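PDB 4AIP: Fe-regulated protein B from Neisseria meningitidis, which serves as a TonB-dependent iron transporter of the outer membrane, a plugged beta-barrel that probably carries iron inward across that membrane. Local coordinates for residues B[270-275]-B[307-312]; B[332-337]-B[358-363]; B[117-122]-B[137-142]. All coordinates share one frame; numbering follows the deposited sequence.

Overall arrangement
Contact 3 comes first along the chain and lies in the plug domain, joining strand 118-121 to the loop before strand 144-151; its centre is about 6 Å from that of the chain. Contacts 1 and 2 follow in series on consecutive barrel strands, with centres about 9 Å apart. Strands 302-318 and 325-339 are neighbours, so 270-275, 307-312, 332-337 and 358-363 form four adjacent staves of one barrel wall. Segments 117-122 and 137-142 of the plug meet this wall at contact 1: the two centres are about 10 Å apart, and Asp273, Met271 and His275 meet Asp140, Val121 and Phe137. Contact 2, about 14 Å from contact 3 between centres, does not touch it.

Contact 1: B[270-275]-B[307-312]; sequences HMKDQH and TQSNTN. With N8E (3,6,9,12,15-pentaoxatricosan-1-ol), chain F.
His270 and Thr311, a non-hydrogen-bonded antiparallel pair, are tied by their side chains: His270 ND1 lies 2.8 Å from Thr311 OG1, in a hydrogen bond whose proton could belong to either. The hydroxyl sits at the ring edge, close to its plane, and the bond is fairly straight (162°). With CG anti to the backbone N (chi1 178°), the ring also brings CD2 to 3.3 Å from C05 of the N8E detergent chain, another contact at its edge. On the same face, Lys272 CG packs 3.8 Å from Thr307 CG2, while its CE approaches the detergent tail. The other face carries Met271, whose CE terminus folds back to 3.6 Å from Asn310 CB.

Four backbone hydrogen bonds set this register, in the pairs Met271-Asn310 and Asp273-Gln308; Met271 N to Asn310 O measures 2.7 Å. Asp273 OD2 is occupied by Asp140 N of the plug. Val199 and Phe193 of the second subunit pack on His270 and Thr311, respectively. Strand axes 4.6 Å apart at 175°, with detergent on one face and plug on the other, are characteristic of neighbouring staves in the beta-barrel of a TonB-dependent transporter.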
loop_
_atom_site.group_PDB
_atom_site.type_symbol
_atom_site.label_atom_id
_atom_site.label_comp_id
_atom_site.label_asym_id
_atom_site.label_seq_id
_atom_site.Cartn_x
_atom_site.Cartn_y
_atom_site.Cartn_z
ATOM N N HIS B 270 2.026 4.592 19.627
ATOM C CA HIS B 270 1.272 3.564 18.916
ATOM C C HIS B 270 2.234 2.737 18.111
ATOM O O HIS B 270 3.056 3.321 17.386
ATOM C CB HIS B 270 0.154 4.104 18.013
ATOM C CG HIS B 270 -0.560 3.024 17.259
ATOM N ND1 HIS B 270 -1.619 2.335 17.791
ATOM C CD2 HIS B 270 -0.346 2.486 16.035
ATOM C CE1 HIS B 270 -2.048 1.436 16.929
ATOM N NE2 HIS B 270 -1.273 1.485 15.864
ATOM N N MET B 271 2.140 1.410 18.231
ATOM C CA MET B 271 2.994 0.556 17.474
ATOM C C MET B 271 2.196 -0.409 16.628
ATOM O O MET B 271 1.142 -0.889 17.053
ATOM C CB MET B 271 3.902 -0.196 18.388
ATOM C CG MET B 271 4.215 -1.513 17.817
ATOM S SD MET B 271 5.140 -2.615 18.827
ATOM C CE MET B 271 4.030 -3.192 20.045
ATOM N N LYS B 272 2.718 -0.714 15.437
ATOM C CA LYS B 272 2.108 -1.746 14.646
ATOM C C LYS B 272 3.212 -2.600 14.052
ATOM O O LYS B 272 4.210 -2.060 13.603
ATOM C CB LYS B 272 1.207 -1.161 13.553
ATOM C CG LYS B 272 0.556 -2.242 12.804
ATOM C CD LYS B 272 0.009 -1.874 11.460
ATOM C CE LYS B 272 -1.303 -1.234 11.539
ATOM N NZ LYS B 272 -2.125 -1.832 10.479
ATOM N N ASP B 273 2.971 -3.924 14.003
ATOM C CA ASP B 273 3.921 -4.916 13.517
ATOM C C ASP B 273 3.107 -5.849 12.637
ATOM O O ASP B 273 2.175 -6.520 13.120
ATOM C CB ASP B 273 4.352 -5.731 14.750
ATOM C CG ASP B 273 5.794 -6.288 14.651
ATOM O OD1 ASP B 273 6.134 -6.933 13.634
ATOM O OD2 ASP B 273 6.550 -6.133 15.632
ATOM N N GLN B 274 3.425 -5.967 11.368
ATOM C CA GLN B 274 2.545 -6.759 10.515
ATOM C C GLN B 274 3.278 -7.713 9.548
ATOM O O GLN B 274 4.277 -7.338 8.896
ATOM C CB GLN B 274 1.675 -5.792 9.740
ATOM C CG GLN B 274 0.688 -6.450 8.918
ATOM C CD GLN B 274 -0.236 -5.482 8.272
ATOM O OE1 GLN B 274 -1.450 -5.565 8.466
ATOM N NE2 GLN B 274 0.306 -4.539 7.525
ATOM N N HIS B 275 2.727 -8.915 9.409
ATOM C CA HIS B 275 3.281 -9.858 8.473
ATOM C C HIS B 275 2.277 -10.214 7.423
ATOM O O HIS B 275 1.169 -10.583 7.774
ATOM C CB HIS B 275 3.625 -11.149 9.168
ATOM C CG HIS B 275 4.540 -11.009 10.343
ATOM N ND1 HIS B 275 4.731 -12.033 11.241
ATOM C CD2 HIS B 275 5.338 -9.998 10.758
ATOM C CE1 HIS B 275 5.589 -11.656 12.167
ATOM N NE2 HIS B 275 5.992 -10.430 11.887
ATOM N N THR B 307 -1.107 -9.364 12.654
ATOM C CA THR B 307 -0.727 -8.035 13.124
ATOM C C THR B 307 -0.710 -7.910 14.659
ATOM O O THR B 307 -1.574 -8.467 15.368
ATOM C CB THR B 307 -1.740 -7.013 12.583
ATOM O OG1 THR B 307 -2.120 -7.386 11.256
ATOM C CG2 THR B 307 -1.137 -5.672 12.538
ATOM N N GLN B 308 0.218 -7.122 15.175
ATOM C CA GLN B 308 0.238 -6.810 16.586
ATOM C C GLN B 308 0.349 -5.312 16.703
ATOM O O GLN B 308 1.249 -4.682 16.064
ATOM C CB GLN B 308 1.421 -7.486 17.292
ATOM C CG GLN B 308 1.272 -7.612 18.797
ATOM C CD GLN B 308 2.501 -8.228 19.470
ATOM O OE1 GLN B 308 3.534 -7.598 19.573
ATOM N NE2 GLN B 308 2.376 -9.451 19.931
ATOM N N SER B 309 -0.534 -4.734 17.513
ATOM C CA SER B 309 -0.610 -3.305 17.608
ATOM C C SER B 309 -0.799 -2.990 19.041
ATOM O O SER B 309 -1.505 -3.676 19.802
ATOM C CB SER B 309 -1.790 -2.683 16.853
ATOM O OG SER B 309 -2.152 -3.394 15.705
ATOM N N ASN B 310 -0.253 -1.861 19.406
ATOM C CA ASN B 310 -0.331 -1.462 20.750
ATOM C C ASN B 310 -0.396 0.045 20.781
ATOM O O ASN B 310 0.518 0.712 20.267
ATOM C CB ASN B 310 0.950 -1.909 21.464
ATOM C CG ASN B 310 0.823 -1.781 22.977
ATOM O OD1 ASN B 310 -0.304 -1.814 23.493
ATOM N ND2 ASN B 310 1.959 -1.610 23.691
ATOM N N THR B 311 -1.472 0.577 21.355
ATOM C CA THR B 311 -1.433 1.970 21.807
ATOM C C THR B 311 -1.237 1.982 23.320
ATOM O O THR B 311 -1.949 1.280 24.038
ATOM C CB THR B 311 -2.732 2.749 21.489
ATOM O OG1 THR B 311 -3.160 2.504 20.149
ATOM C CG2 THR B 311 -2.499 4.186 21.622
ATOM N N ASN B 312 -0.269 2.771 23.772
ATOM C CA ASN B 312 0.235 2.725 25.137
ATOM C C ASN B 312 0.375 4.114 25.697
ATOM O O ASN B 312 1.001 4.963 25.058
ATOM C CB ASN B 312 1.635 2.102 25.149
ATOM C CG ASN B 312 2.163 1.883 26.598
ATOM O OD1 ASN B 312 1.660 1.020 27.316
ATOM N ND2 ASN B 312 3.146 2.654 27.017
HETATM C C01 N8E F . -1.479 2.632 11.157
HETATM C C02 N8E F . -0.838 2.452 12.520
HETATM C C03 N8E F . 0.641 2.806 12.477
HETATM C C04 N8E F . 0.924 4.296 12.637
HETATM C C05 N8E F . 1.185 4.710 14.070
HETATM C C06 N8E F . 0.704 6.137 14.332
HETATM C C07 N8E F . -0.731 6.211 14.727
HETATM C C08 N8E F . -1.084 7.415 15.601
HETATM O O09 N8E F . -0.515 7.292 16.896
HETATM C C10 N8E F . -0.718 8.356 17.793
HETATM C C11 N8E F . 0.361 8.374 18.872
HETATM O O12 N8E F . 0.977 9.645 18.876
HETATM C C13 N8E F . 2.226 9.849 18.230
HETATM C C14 N8E F . 2.409 11.362 18.211
HETATM O O15 N8E F . 2.949 11.790 16.956
HETATM C C16 N8E F . 2.334 12.960 16.414
HETATM C C17 N8E F . 3.000 14.195 16.985
HETATM O O18 N8E F . 4.144 14.477 16.172
HETATM C C19 N8E F . 5.314 14.855 16.922
HETATM C C20 N8E F . 5.379 16.312 17.413
HETATM O O21 N8E F . 5.932 16.372 18.738
HETATM C C22 N8E F . 7.296 16.773 18.752
HETATM C C23 N8E F . 7.355 17.915 19.744
HETATM O O24 N8E F . 8.645 18.553 19.689
#

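Contact 2: B[332-337]-B[358-363]; sequences VLEKER and RITTRG
Strands 332-337 and 358-363 run antiparallel, their axes 4.6 Å apart at 166°, and four backbone hydrogen bonds in the pairs Leu333-Thr361 and Lys335-Ile359 join them, Thr361 N reaching Leu333 O at 2.6 Å. The register is unbroken, CA pairing with CA from Val332 and Arg362 through to Glu336 and Arg358. Between the hydrogen-bonded pairs, Glu334 and Thr360 stand side by side, pointing the same way. Glu334 bends at chi2 (-80°), which swings its carboxylate back over the partner strand, so that OE1 and OE2 are each 3.0 Å from Thr360 OG1. Both contacts are weak, and which oxygen takes the single hydroxyl proton is not settled; that hydroxyl also has a hydrogen bond with Lys390 of the next strand.

The pairing is one step of the antiparallel meander that builds the transporter's beta-barrel, with strand 302-318 bonded to the other edge of 325-339 and strand 376-390 beyond 355-371. Along the face that holds Glu334, Arg358 reaches back diagonally: Glu334 OE1 lies at the edge of its guanidinium, near the plane, in a long salt bridge of 3.9 Å to NH2. The aliphatic part of Arg358 lies alongside Glu336, CG to CG 3.7 Å. At the other end Val332 CG2 packs obliquely against the guanidinium of Arg362, 3.5 Å from NH1. On the opposite face, Leu333 CB and Thr361 CB stand 3.9 Å apart, and Lys335 CB and Ile359 CB 4.2 Å.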
loop_
_atom_site.group_PDB
_atom_site.type_symbol
_atom_site.label_atom_id
_atom_site.label_comp_id
_atom_site.label_asym_id
_atom_site.label_seq_id
_atom_site.Cartn_x
_atom_site.Cartn_y
_atom_site.Cartn_z
ATOM N N VAL B 332 -3.701 -0.667 25.091
ATOM C CA VAL B 332 -4.618 -1.589 24.399
ATOM C C VAL B 332 -3.850 -2.299 23.296
ATOM O O VAL B 332 -3.304 -1.654 22.431
ATOM C CB VAL B 332 -5.875 -0.852 23.845
ATOM C CG1 VAL B 332 -5.476 0.359 23.078
ATOM C CG2 VAL B 332 -6.722 -1.714 22.981
ATOM N N LEU B 333 -3.803 -3.631 23.365
ATOM C CA LEU B 333 -3.000 -4.460 22.513
ATOM C C LEU B 333 -3.994 -5.225 21.680
ATOM O O LEU B 333 -4.993 -5.773 22.226
ATOM C CB LEU B 333 -2.253 -5.443 23.391
ATOM C CG LEU B 333 -0.857 -5.949 23.113
ATOM C CD1 LEU B 333 -0.549 -6.966 24.185
ATOM C CD2 LEU B 333 -0.737 -6.569 21.749
ATOM N N GLU B 334 -3.723 -5.257 20.378
ATOM C CA GLU B 334 -4.576 -5.961 19.427
ATOM C C GLU B 334 -3.791 -6.966 18.697
ATOM O O GLU B 334 -2.693 -6.658 18.183
ATOM C CB GLU B 334 -5.116 -5.043 18.357
ATOM C CG GLU B 334 -6.063 -4.023 18.871
ATOM C CD GLU B 334 -7.518 -4.571 19.107
ATOM O OE1 GLU B 334 -7.892 -5.664 18.538
ATOM O OE2 GLU B 334 -8.269 -3.839 19.834
ATOM N N LYS B 335 -4.358 -8.161 18.625
ATOM C CA LYS B 335 -3.767 -9.184 17.836
ATOM C C LYS B 335 -4.749 -9.625 16.782
ATOM O O LYS B 335 -5.909 -10.010 17.066
ATOM C CB LYS B 335 -3.329 -10.339 18.671
ATOM C CG LYS B 335 -2.020 -10.807 18.089
ATOM C CD LYS B 335 -1.183 -11.694 18.975
ATOM C CE LYS B 335 -1.956 -11.811 20.263
ATOM N NZ LYS B 335 -1.362 -11.787 21.582
ATOM N N GLU B 336 -4.300 -9.573 15.548
ATOM C CA GLU B 336 -5.183 -9.934 14.466
ATOM C C GLU B 336 -4.701 -10.961 13.535
ATOM O O GLU B 336 -3.496 -11.042 13.245
ATOM C CB GLU B 336 -5.479 -8.745 13.629
ATOM C CG GLU B 336 -6.646 -8.134 14.097
ATOM C CD GLU B 336 -7.063 -6.973 13.224
ATOM O OE1 GLU B 336 -7.652 -7.235 12.121
ATOM O OE2 GLU B 336 -6.811 -5.821 13.673
ATOM N N ARG B 337 -5.671 -11.732 13.069
ATOM C CA ARG B 337 -5.483 -12.536 11.912
ATOM C C ARG B 337 -6.541 -12.187 10.869
ATOM O O ARG B 337 -7.770 -12.194 11.107
ATOM C CB ARG B 337 -5.468 -14.025 12.245
ATOM C CG ARG B 337 -5.315 -14.916 11.049
ATOM C CD ARG B 337 -5.761 -16.309 11.412
ATOM N NE ARG B 337 -5.527 -17.270 10.344
ATOM C CZ ARG B 337 -6.434 -17.607 9.439
ATOM N NH1 ARG B 337 -7.666 -17.079 9.474
ATOM N NH2 ARG B 337 -6.128 -18.499 8.526
ATOM N N ARG B 358 -9.980 -11.397 15.929
ATOM C CA ARG B 358 -9.272 -10.440 16.821
ATOM C C ARG B 358 -9.071 -10.904 18.218
ATOM O O ARG B 358 -9.877 -11.673 18.727
ATOM C CB ARG B 358 -10.001 -9.159 16.863
ATOM C CG ARG B 358 -10.083 -8.603 15.482
ATOM C CD ARG B 358 -11.243 -7.727 15.361
ATOM N NE ARG B 358 -11.054 -6.738 16.369
ATOM C CZ ARG B 358 -11.896 -5.749 16.656
ATOM N NH1 ARG B 358 -13.015 -5.529 16.062
ATOM N NH2 ARG B 358 -11.624 -4.941 17.577
ATOM N N ILE B 359 -7.966 -10.484 18.822
ATOM C CA ILE B 359 -7.842 -10.576 20.279
ATOM C C ILE B 359 -7.442 -9.209 20.776
ATOM O O ILE B 359 -6.414 -8.662 20.325
ATOM C CB ILE B 359 -6.778 -11.544 20.728
ATOM C CG1 ILE B 359 -6.944 -12.882 20.024
ATOM C CG2 ILE B 359 -6.847 -11.720 22.259
ATOM C CD1 ILE B 359 -5.708 -13.789 20.156
ATOM N N THR B 360 -8.232 -8.685 21.721
ATOM C CA THR B 360 -7.984 -7.370 22.280
ATOM C C THR B 360 -7.595 -7.513 23.726
ATOM O O THR B 360 -8.300 -8.218 24.484
ATOM C CB THR B 360 -9.264 -6.451 22.196
ATOM O OG1 THR B 360 -9.691 -6.343 20.832
ATOM C CG2 THR B 360 -8.983 -5.035 22.785
ATOM N N THR B 361 -6.519 -6.822 24.101
ATOM C CA THR B 361 -6.023 -6.861 25.454
ATOM C C THR B 361 -5.925 -5.429 26.004
ATOM O O THR B 361 -5.167 -4.593 25.484
ATOM C CB THR B 361 -4.652 -7.617 25.485
ATOM O OG1 THR B 361 -4.866 -8.975 25.074
ATOM C CG2 THR B 361 -4.007 -7.591 26.850
ATOM N N ARG B 362 -6.685 -5.175 27.069
ATOM C CA ARG B 362 -6.635 -3.902 27.768
ATOM C C ARG B 362 -5.939 -4.044 29.063
ATOM O O ARG B 362 -6.307 -4.838 29.894
ATOM C CB ARG B 362 -8.014 -3.365 28.057
ATOM C CG ARG B 362 -8.751 -2.857 26.792
ATOM C CD ARG B 362 -10.221 -2.413 27.145
ATOM N NE ARG B 362 -10.976 -1.732 26.077
ATOM C CZ ARG B 362 -10.730 -1.849 24.773
ATOM N NH1 ARG B 362 -9.736 -2.525 24.478
ATOM N NH2 ARG B 362 -11.375 -1.315 23.766
ATOM N N GLY B 363 -4.939 -3.252 29.302
ATOM C CA GLY B 363 -4.280 -3.441 30.550
ATOM C C GLY B 363 -3.856 -2.163 31.186
ATOM O O GLY B 363 -3.769 -1.108 30.515
#

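Contact 3: B[117-122]-B[137-142]; sequences VDIKVD and FIVDPA
Ile119 and Val121 of the short strand 118-121 meet the loop residues 137-139 through side-chain hydrocarbon, with no hydrogen bond between the two segments. The two touching residues of the strand alternate with Asp118 and Lys120, and both direct their side chains at the loop.

Ile119 is the main protrusion, and its two branches find different partners. The CD1 methyl enters the bend of the loop at Phe137 and Ile138, where it lies 3.7 Å from Phe137 O and 4.0 Å from Ile138 CG1; the Ile119 and Ile138 side chains cross there at about a right angle. The CG2 branch instead rests on Val139 CG1 at 4.1 Å. Phe137 offers its carbonyl here, while its ring leads off to the barrel wall. In Ile119, chi1 of -71° sets the CG1 branch beside the backbone N and CG2 beside the carbonyl carbon, and chi2 of 128° then carries CD1 to Phe137 and Ile138, so that one side chain spans residues 137 to 139 of the loop.

Val139 projects into the groove between Ile119 and Val121. A chi1 of 62° turns its forked methyls to two different targets, CG1 to Ile119 CG2 and CG2 to Val121 CG1. Val121 and Val139 meet tip to tip, at 4.1 Å between Val121 CG1 and Val139 CG2. The backbones stay well apart, the nearest CA atoms, of Ile119 and Ile138, being 7.3 Å from each other. Farther along the loop, Asp140 OD1 accepts from Ala142 N at 2.9 Å, an Asx turn.

Within the plug, strand 118-121 is an outermost strand of a four-stranded mixed sheet, paired with strand 165-171. Met85 of helix 85-88 packs on Ile138 and Val139, while Phe137 stacks on His275 and Val121 touches Met271, both on barrel strand 264-276.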
loop_
_atom_site.group_PDB
_atom_site.type_symbol
_atom_site.label_atom_id
_atom_site.label_comp_id
_atom_site.label_asym_id
_atom_site.label_seq_id
_atom_site.Cartn_x
_atom_site.Cartn_y
_atom_site.Cartn_z
ATOM N N VAL B 117 5.942 -18.554 28.662
ATOM C CA VAL B 117 6.895 -17.402 28.555
ATOM C C VAL B 117 6.328 -16.310 27.654
ATOM O O VAL B 117 5.752 -16.595 26.601
ATOM C CB VAL B 117 8.327 -17.830 28.031
ATOM C CG1 VAL B 117 8.755 -19.188 28.663
ATOM C CG2 VAL B 117 8.303 -17.997 26.517
ATOM N N ASP B 118 6.484 -15.053 28.068
ATOM C CA ASP B 118 5.759 -13.956 27.393
ATOM C C ASP B 118 6.820 -13.077 26.806
ATOM O O ASP B 118 7.969 -13.134 27.297
ATOM C CB ASP B 118 4.976 -13.151 28.445
ATOM C CG ASP B 118 3.794 -13.894 28.990
ATOM O OD1 ASP B 118 3.038 -14.529 28.202
ATOM O OD2 ASP B 118 3.587 -13.797 30.215
ATOM N N ILE B 119 6.455 -12.296 25.797
ATOM C CA ILE B 119 7.227 -11.202 25.282
ATOM C C ILE B 119 6.446 -9.957 25.688
ATOM O O ILE B 119 5.283 -9.785 25.284
ATOM C CB ILE B 119 7.294 -11.225 23.738
ATOM C CG1 ILE B 119 8.192 -12.419 23.294
ATOM C CG2 ILE B 119 7.911 -9.877 23.162
ATOM C CD1 ILE B 119 7.544 -13.295 22.312
ATOM N N LYS B 120 7.148 -9.088 26.417
ATOM C CA LYS B 120 6.614 -7.870 26.919
ATOM C C LYS B 120 7.206 -6.761 26.131
ATOM O O LYS B 120 8.432 -6.678 26.058
ATOM C CB LYS B 120 7.034 -7.758 28.384
ATOM C CG LYS B 120 6.363 -8.793 29.249
ATOM C CD LYS B 120 6.660 -8.566 30.740
ATOM C CE LYS B 120 6.188 -9.768 31.590
ATOM N NZ LYS B 120 5.865 -9.395 33.035
ATOM N N VAL B 121 6.382 -5.926 25.485
ATOM C CA VAL B 121 6.931 -4.696 24.912
ATOM C C VAL B 121 6.228 -3.572 25.569
ATOM O O VAL B 121 4.972 -3.644 25.778
ATOM C CB VAL B 121 6.931 -4.641 23.370
ATOM C CG1 VAL B 121 6.826 -6.092 22.719
ATOM C CG2 VAL B 121 5.954 -3.695 22.829
ATOM N N ASP B 122 7.030 -2.598 25.988
ATOM C CA ASP B 122 6.591 -1.452 26.769
ATOM C C ASP B 122 5.636 -1.902 27.892
ATOM O O ASP B 122 4.657 -1.210 28.205
ATOM C CB ASP B 122 5.875 -0.471 25.850
ATOM C CG ASP B 122 6.782 0.086 24.756
ATOM O OD1 ASP B 122 7.987 0.303 25.027
ATOM O OD2 ASP B 122 6.280 0.322 23.649
ATOM N N PHE B 137 3.333 -14.261 18.460
ATOM C CA PHE B 137 3.925 -13.215 17.678
ATOM C C PHE B 137 5.160 -12.699 18.350
ATOM O O PHE B 137 5.168 -12.394 19.566
ATOM C CB PHE B 137 2.907 -12.084 17.588
ATOM C CG PHE B 137 3.157 -11.159 16.472
ATOM C CD1 PHE B 137 4.101 -10.155 16.587
ATOM C CD2 PHE B 137 2.477 -11.306 15.283
ATOM C CE1 PHE B 137 4.376 -9.336 15.519
ATOM C CE2 PHE B 137 2.725 -10.459 14.199
ATOM C CZ PHE B 137 3.656 -9.481 14.328
ATOM N N ILE B 138 6.214 -12.604 17.562
ATOM C CA ILE B 138 7.459 -12.091 18.084
ATOM C C ILE B 138 7.731 -10.768 17.436
ATOM O O ILE B 138 7.727 -10.638 16.209
ATOM C CB ILE B 138 8.610 -13.082 17.900
ATOM C CG1 ILE B 138 8.188 -14.417 18.513
ATOM C CG2 ILE B 138 9.945 -12.503 18.548
ATOM C CD1 ILE B 138 9.101 -15.633 18.171
ATOM N N VAL B 139 7.957 -9.792 18.308
ATOM C CA VAL B 139 8.076 -8.410 17.935
ATOM C C VAL B 139 9.289 -8.292 16.995
ATOM O O VAL B 139 10.183 -9.072 17.054
ATOM C CB VAL B 139 8.257 -7.582 19.207
ATOM C CG1 VAL B 139 9.551 -8.010 19.882
ATOM C CG2 VAL B 139 8.227 -6.084 18.897
ATOM N N ASP B 140 9.256 -7.264 16.171
ATOM C CA ASP B 140 10.265 -6.886 15.223
ATOM C C ASP B 140 11.307 -6.039 15.971
ATOM O O ASP B 140 10.953 -5.024 16.555
ATOM C CB ASP B 140 9.536 -6.004 14.216
ATOM C CG ASP B 140 10.368 -5.617 13.007
ATOM O OD1 ASP B 140 11.618 -5.340 13.082
ATOM O OD2 ASP B 140 9.722 -5.562 11.917
ATOM N N PRO B 141 12.591 -6.399 15.892
ATOM C CA PRO B 141 13.610 -5.696 16.684
ATOM C C PRO B 141 13.860 -4.309 16.143
ATOM O O PRO B 141 14.523 -3.462 16.798
ATOM C CB PRO B 141 14.876 -6.560 16.493
ATOM C CG PRO B 141 14.622 -7.345 15.214
ATOM C CD PRO B 141 13.117 -7.592 15.211
ATOM N N ALA B 142 13.362 -4.060 14.941
ATOM C CA ALA B 142 13.515 -2.709 14.371
ATOM C C ALA B 142 12.785 -1.708 15.274
ATOM O O ALA B 142 13.254 -0.605 15.457
ATOM C CB ALA B 142 12.978 -2.657 12.930
#